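Local coordinates for GTP-binding protein (Thermus thermophilus, PDB 2DBY) that binds GDP through a P-loop GTPase domain and probably acts as an ATPase that associates with the 70S ribosome and its 50S subunit, at residues A28-F33 with P65-H70; N91-H96 with T133-A138. All blocks are in the same frame, centred on the assembly; numbering follows the deposited sequence.

Interaction 1: A28-F33 with P65-H70; sequences AANYPF and PVVPTH. With FMT (formic acid), chain E.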
loop_
_atom_site.group_PDB
_atom_site.type_symbol
_atom_site.label_atom_id
_atom_site.label_comp_id
_atom_site.label_asym_id
_atom_site.label_seq_id
_atom_site.Cartn_x
_atom_site.Cartn_y
_atom_site.Cartn_z
ATOM N N ALA A 28 -2.130 -2.128 17.148
ATOM C CA ALA A 28 -1.338 -3.132 16.438
ATOM C C ALA A 28 -0.749 -4.293 17.249
ATOM O O ALA A 28 -0.291 -4.106 18.373
ATOM C CB ALA A 28 -0.205 -2.419 15.660
ATOM N N ALA A 29 -0.746 -5.479 16.641
ATOM C CA ALA A 29 -0.212 -6.697 17.274
ATOM C C ALA A 29 1.296 -6.813 17.112
ATOM O O ALA A 29 1.982 -7.403 17.960
ATOM C CB ALA A 29 -0.898 -7.959 16.673
ATOM N N ASN A 30 1.818 -6.265 16.018
ATOM C CA ASN A 30 3.254 -6.328 15.748
ATOM C C ASN A 30 3.642 -5.038 15.069
ATOM O O ASN A 30 2.951 -4.578 14.152
ATOM C CB ASN A 30 3.584 -7.491 14.820
ATOM C CG ASN A 30 3.272 -8.828 15.443
ATOM O OD1 ASN A 30 2.229 -9.443 15.167
ATOM N ND2 ASN A 30 4.160 -9.282 16.310
ATOM N N TYR A 31 4.753 -4.466 15.510
ATOM C CA TYR A 31 5.209 -3.212 14.959
ATOM C C TYR A 31 6.474 -3.297 14.145
ATOM O O TYR A 31 7.480 -3.837 14.605
ATOM C CB TYR A 31 5.473 -2.204 16.071
ATOM C CG TYR A 31 4.242 -1.783 16.843
ATOM C CD1 TYR A 31 3.919 -2.374 18.072
ATOM C CD2 TYR A 31 3.395 -0.806 16.330
ATOM C CE1 TYR A 31 2.759 -1.981 18.779
ATOM C CE2 TYR A 31 2.243 -0.421 17.011
ATOM C CZ TYR A 31 1.934 -1.000 18.225
ATOM O OH TYR A 31 0.811 -0.554 18.878
ATOM N N PRO A 32 6.442 -2.743 12.925
ATOM C CA PRO A 32 7.613 -2.728 12.041
ATOM C C PRO A 32 8.568 -1.779 12.774
ATOM O O PRO A 32 8.127 -0.790 13.392
ATOM C CB PRO A 32 7.077 -2.090 10.756
ATOM C CG PRO A 32 5.586 -2.399 10.788
ATOM C CD PRO A 32 5.257 -2.173 12.254
ATOM N N PHE A 33 9.869 -2.045 12.706
ATOM C CA PHE A 33 10.832 -1.199 13.412
ATOM C C PHE A 33 10.724 0.272 13.009
ATOM O O PHE A 33 10.947 1.164 13.824
ATOM C CB PHE A 33 12.257 -1.694 13.142
ATOM C CG PHE A 33 13.273 -1.167 14.120
ATOM C CD1 PHE A 33 14.380 -0.454 13.680
ATOM C CD2 PHE A 33 13.140 -1.428 15.482
ATOM C CE1 PHE A 33 15.347 -0.009 14.587
ATOM C CE2 PHE A 33 14.105 -0.985 16.394
ATOM C CZ PHE A 33 15.202 -0.280 15.945
ATOM N N PRO A 65 -6.103 -17.807 18.874
ATOM C CA PRO A 65 -6.133 -16.353 18.731
ATOM C C PRO A 65 -5.847 -16.028 17.258
ATOM O O PRO A 65 -5.214 -16.828 16.550
ATOM C CB PRO A 65 -4.983 -15.893 19.626
ATOM C CG PRO A 65 -4.796 -17.017 20.598
ATOM C CD PRO A 65 -4.994 -18.232 19.748
ATOM N N VAL A 66 -6.312 -14.872 16.800
ATOM C CA VAL A 66 -6.049 -14.453 15.429
ATOM C C VAL A 66 -5.098 -13.249 15.479
ATOM O O VAL A 66 -5.176 -12.418 16.392
ATOM C CB VAL A 66 -7.350 -14.047 14.669
ATOM C CG1 VAL A 66 -8.287 -15.218 14.579
ATOM C CG2 VAL A 66 -8.034 -12.876 15.364
ATOM N N VAL A 67 -4.188 -13.186 14.514
ATOM C CA VAL A 67 -3.203 -12.103 14.420
ATOM C C VAL A 67 -3.329 -11.499 13.029
ATOM O O VAL A 67 -2.973 -12.122 12.037
ATOM C CB VAL A 67 -1.760 -12.627 14.595
ATOM C CG1 VAL A 67 -0.782 -11.443 14.556
ATOM C CG2 VAL A 67 -1.626 -13.365 15.935
ATOM N N PRO A 68 -3.845 -10.267 12.934
ATOM C CA PRO A 68 -3.955 -9.723 11.577
ATOM C C PRO A 68 -2.658 -9.093 11.117
ATOM O O PRO A 68 -1.715 -8.918 11.901
ATOM C CB PRO A 68 -5.046 -8.665 11.712
ATOM C CG PRO A 68 -4.760 -8.102 13.098
ATOM C CD PRO A 68 -4.408 -9.339 13.937
ATOM N N THR A 69 -2.613 -8.773 9.833
ATOM C CA THR A 69 -1.460 -8.052 9.295
ATOM C C THR A 69 -1.846 -6.557 9.332
ATOM O O THR A 69 -2.814 -6.180 10.007
ATOM C CB THR A 69 -1.072 -8.545 7.871
ATOM O OG1 THR A 69 0.116 -7.862 7.447
ATOM C CG2 THR A 69 -2.199 -8.299 6.847
ATOM N N HIS A 70 -1.112 -5.708 8.621
ATOM C CA HIS A 70 -1.364 -4.276 8.665
ATOM C C HIS A 70 -0.740 -3.574 7.460
ATOM O O HIS A 70 -0.029 -4.200 6.663
ATOM C CB HIS A 70 -0.736 -3.714 9.948
ATOM C CG HIS A 70 0.722 -4.042 10.100
ATOM N ND1 HIS A 70 1.241 -4.646 11.225
ATOM C CD2 HIS A 70 1.770 -3.849 9.264
ATOM C CE1 HIS A 70 2.545 -4.815 11.075
ATOM N NE2 HIS A 70 2.891 -4.340 9.892
HETATM C C FMT E . -1.464 -5.579 13.214
HETATM O O1 FMT E . -0.267 -5.573 13.366
HETATM O O2 FMT E . -2.266 -5.740 14.265
HETATM O O HOH W 1 0.978 -8.396 12.887
#
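The imidazole of His70 is the flat group of this contact, and a bound formic acid, probably from the crystallisation liquor, sits at its edge close to the ring plane. His70 ND1 is the donor to O1 of the formic acid over 2.8 Å at 173°, an almost straight bond. Two groups of 28-33 approach the ring obliquely: the carbonyl O of Asn30 lies 3.1 Å from His70 CE1, and CG of Pro32 meets His70 NE2 at 3.4 Å, tip to tip. His70 reaches them with CG wedged between N and C of its own backbone (chi1 54°). The other oxygen of the formic acid, O2, accepts from Ala29 N at 2.8 Å, while Asn30 N adds a weak bond to O1, so the small acid bridges loop and strand. Val67 CG1, anti to its backbone N, touches Ala29 CB at 4.1 Å and Asn30 OD1 at 3.7 Å, the Asn30 and Val67 side chains crossing at about a right angle. A water hydrogen-bonds to Asn30 OD1 and Pro68 O. An alanine in place of His70 would probably loosen the loop here, since it removes both the ND1 bond to the acid and the ring against Pro32. The contact lays the loop between helix 14-25 and strand 40-44 beside strand 66-75 of the G domain, with Val42 touching both Pro32 and His70. In this crystal the polar link is therefore indirect, made by one water and by an acid accepting N-H bonds from both segments.

Interaction 2: N91-H96 with T133-A138; sequences NQFLAH and TELLLA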
loop_
_atom_site.group_PDB
_atom_site.type_symbol
_atom_site.label_atom_id
_atom_site.label_comp_id
_atom_site.label_asym_id
_atom_site.label_seq_id
_atom_site.Cartn_x
_atom_site.Cartn_y
_atom_site.Cartn_z
ATOM N N ASN A 91 13.350 20.556 -0.139
ATOM C CA ASN A 91 14.233 19.393 -0.225
ATOM C C ASN A 91 13.888 18.253 0.725
ATOM O O ASN A 91 14.029 17.067 0.364
ATOM C CB ASN A 91 15.693 19.785 0.002
ATOM C CG ASN A 91 16.317 20.444 -1.204
ATOM O OD1 ASN A 91 15.727 20.499 -2.283
ATOM N ND2 ASN A 91 17.535 20.933 -1.033
ATOM N N GLN A 92 13.463 18.613 1.930
ATOM C CA GLN A 92 13.099 17.625 2.949
ATOM C C GLN A 92 11.894 16.811 2.486
ATOM O O GLN A 92 11.860 15.606 2.638
ATOM C CB GLN A 92 12.771 18.317 4.272
ATOM C CG GLN A 92 13.987 18.857 5.026
ATOM C CD GLN A 92 14.836 17.760 5.643
ATOM O OE1 GLN A 92 15.459 16.961 4.938
ATOM N NE2 GLN A 92 14.863 17.715 6.972
ATOM N N PHE A 93 10.905 17.486 1.921
ATOM C CA PHE A 93 9.720 16.807 1.418
ATOM C C PHE A 93 10.118 15.774 0.364
ATOM O O PHE A 93 9.692 14.628 0.416
ATOM C CB PHE A 93 8.756 17.844 0.838
ATOM C CG PHE A 93 7.505 17.241 0.223
ATOM C CD1 PHE A 93 6.458 16.814 1.033
ATOM C CD2 PHE A 93 7.385 17.112 -1.171
ATOM C CE1 PHE A 93 5.275 16.262 0.464
ATOM C CE2 PHE A 93 6.231 16.566 -1.763
ATOM C CZ PHE A 93 5.157 16.135 -0.940
ATOM N N LEU A 94 10.948 16.159 -0.600
ATOM C CA LEU A 94 11.370 15.204 -1.623
ATOM C C LEU A 94 12.124 14.028 -1.001
ATOM O O LEU A 94 11.956 12.881 -1.412
ATOM C CB LEU A 94 12.287 15.873 -2.651
ATOM C CG LEU A 94 11.658 16.994 -3.485
ATOM C CD1 LEU A 94 12.747 17.677 -4.337
ATOM C CD2 LEU A 94 10.555 16.392 -4.390
ATOM N N ALA A 95 12.968 14.315 -0.020
ATOM C CA ALA A 95 13.736 13.246 0.610
ATOM C C ALA A 95 12.805 12.248 1.287
ATOM O O ALA A 95 13.057 11.036 1.251
ATOM C CB ALA A 95 14.698 13.816 1.627
ATOM N N HIS A 96 11.758 12.762 1.919
ATOM C CA HIS A 96 10.790 11.903 2.607
ATOM C C HIS A 96 9.979 11.096 1.606
ATOM O O HIS A 96 9.745 9.900 1.823
ATOM C CB HIS A 96 9.883 12.728 3.516
ATOM C CG HIS A 96 10.594 13.301 4.703
ATOM N ND1 HIS A 96 10.180 14.452 5.340
ATOM C CD2 HIS A 96 11.696 12.883 5.366
ATOM C CE1 HIS A 96 10.999 14.719 6.341
ATOM N NE2 HIS A 96 11.929 13.782 6.379
ATOM N N THR A 133 3.686 18.925 -9.520
ATOM C CA THR A 133 4.682 19.770 -10.193
ATOM C C THR A 133 6.069 19.646 -9.532
ATOM O O THR A 133 7.076 19.484 -10.225
ATOM C CB THR A 133 4.177 21.215 -10.235
ATOM O OG1 THR A 133 3.142 21.271 -11.234
ATOM C CG2 THR A 133 5.298 22.203 -10.589
ATOM N N GLU A 134 6.132 19.673 -8.199
ATOM C CA GLU A 134 7.421 19.523 -7.526
ATOM C C GLU A 134 8.034 18.128 -7.786
ATOM O O GLU A 134 9.254 17.977 -7.955
ATOM C CB GLU A 134 7.274 19.737 -6.009
ATOM C CG GLU A 134 6.853 21.175 -5.595
ATOM C CD GLU A 134 7.680 22.271 -6.268
ATOM O OE1 GLU A 134 7.141 22.939 -7.183
ATOM O OE2 GLU A 134 8.858 22.464 -5.887
ATOM N N LEU A 135 7.199 17.092 -7.818
ATOM C CA LEU A 135 7.745 15.745 -8.070
ATOM C C LEU A 135 8.275 15.629 -9.511
ATOM O O LEU A 135 9.299 14.980 -9.765
ATOM C CB LEU A 135 6.678 14.668 -7.846
ATOM C CG LEU A 135 6.023 14.642 -6.454
ATOM C CD1 LEU A 135 5.124 13.405 -6.359
ATOM C CD2 LEU A 135 7.095 14.581 -5.376
ATOM N N LEU A 136 7.561 16.263 -10.434
ATOM C CA LEU A 136 7.954 16.251 -11.838
ATOM C C LEU A 136 9.288 16.961 -12.007
ATOM O O LEU A 136 10.151 16.460 -12.705
ATOM C CB LEU A 136 6.898 16.950 -12.705
ATOM C CG LEU A 136 5.648 16.160 -13.067
ATOM C CD1 LEU A 136 4.566 17.121 -13.528
ATOM C CD2 LEU A 136 5.978 15.153 -14.174
ATOM N N LEU A 137 9.462 18.116 -11.360
ATOM C CA LEU A 137 10.706 18.861 -11.483
ATOM C C LEU A 137 11.877 18.031 -10.982
ATOM O O LEU A 137 12.958 18.027 -11.585
ATOM C CB LEU A 137 10.615 20.188 -10.708
ATOM C CG LEU A 137 9.691 21.217 -11.377
ATOM C CD1 LEU A 137 9.495 22.416 -10.436
ATOM C CD2 LEU A 137 10.296 21.674 -12.682
ATOM N N ALA A 138 11.683 17.313 -9.879
ATOM C CA ALA A 138 12.773 16.488 -9.364
ATOM C C ALA A 138 13.092 15.338 -10.330
ATOM O O ALA A 138 14.271 15.011 -10.573
ATOM C CB ALA A 138 12.394 15.918 -7.973
#
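Two helices of the P-loop GTPase domain, 91-98 and the long 124-156, pack here at a steep angle: the axes of their short segments approach to 11.1 Å and cross at -79°. So nearly perpendicular a crossing restricts the meeting to a small patch, with 167 Å² buried over both sides, and the backbones come nearest at Leu94 and Leu135.

The interactions between the helices are apolar. Leu94 carries most of them, its CG anti to the carbonyl carbon (chi1 -64°) and its two methyls extended toward the other helix. Both methyls reach Ala138 CB, which is small enough to let the leucine tip settle against helix 124-156. CD2 also lies against the Leu135 side chain, and the two leucine side chains run antiparallel alongside each other. The same methyl approaches the backbone of 133-138 at Glu134 O, 4.1 Å from Leu94 CD2. The Phe93 ring adds an apolar contact, meeting Leu135 CD2 obliquely; it also touches Ile76, while Leu94 and Leu135 continue onto Leu199 and Thr200 respectively, so the packing extends into neighbouring loops.

Two polar side chains find partners outside the pair of helices. The buried carboxylate of Glu134 bonds through OE2 to His84 NE2, and His96 ND1 bonds to Ala77 O, which ties helix 91-98 to the segment following strand 66-75. The side chain of Phe93 lies about 7 Å from that of the GDP-binding Lys14, near the nucleotide site. At the centre, Leu94 CD2 and Leu135 CD2 meet at 4.0 Å, with Phe93 CE2 reaching the same Leu135 methyl at 4.2 Å.

Overall arrangement
From the N terminus, the chain runs through strand 3-7 and helix 14-25 into the loop holding 28-33. Interaction 1 closes when strand 66-75 returns beside that loop, after strand 40-44 and helix 48-57. Helix 91-98 follows and opens interaction 2, which closes at 133-138 on helix 124-156 after strand 102-108 has been added to the sheet. The two closures are in series, neither nesting nor crossing. The centres of interactions 1 and 2 are about 32 Å apart, and the nearest atoms of interactions 1 and 2 are about 14 Å apart. Interaction 1 joins a surface loop to a strand that pairs with 295-301 within the sheet, whereas interaction 2 joins two helices in a buried contact.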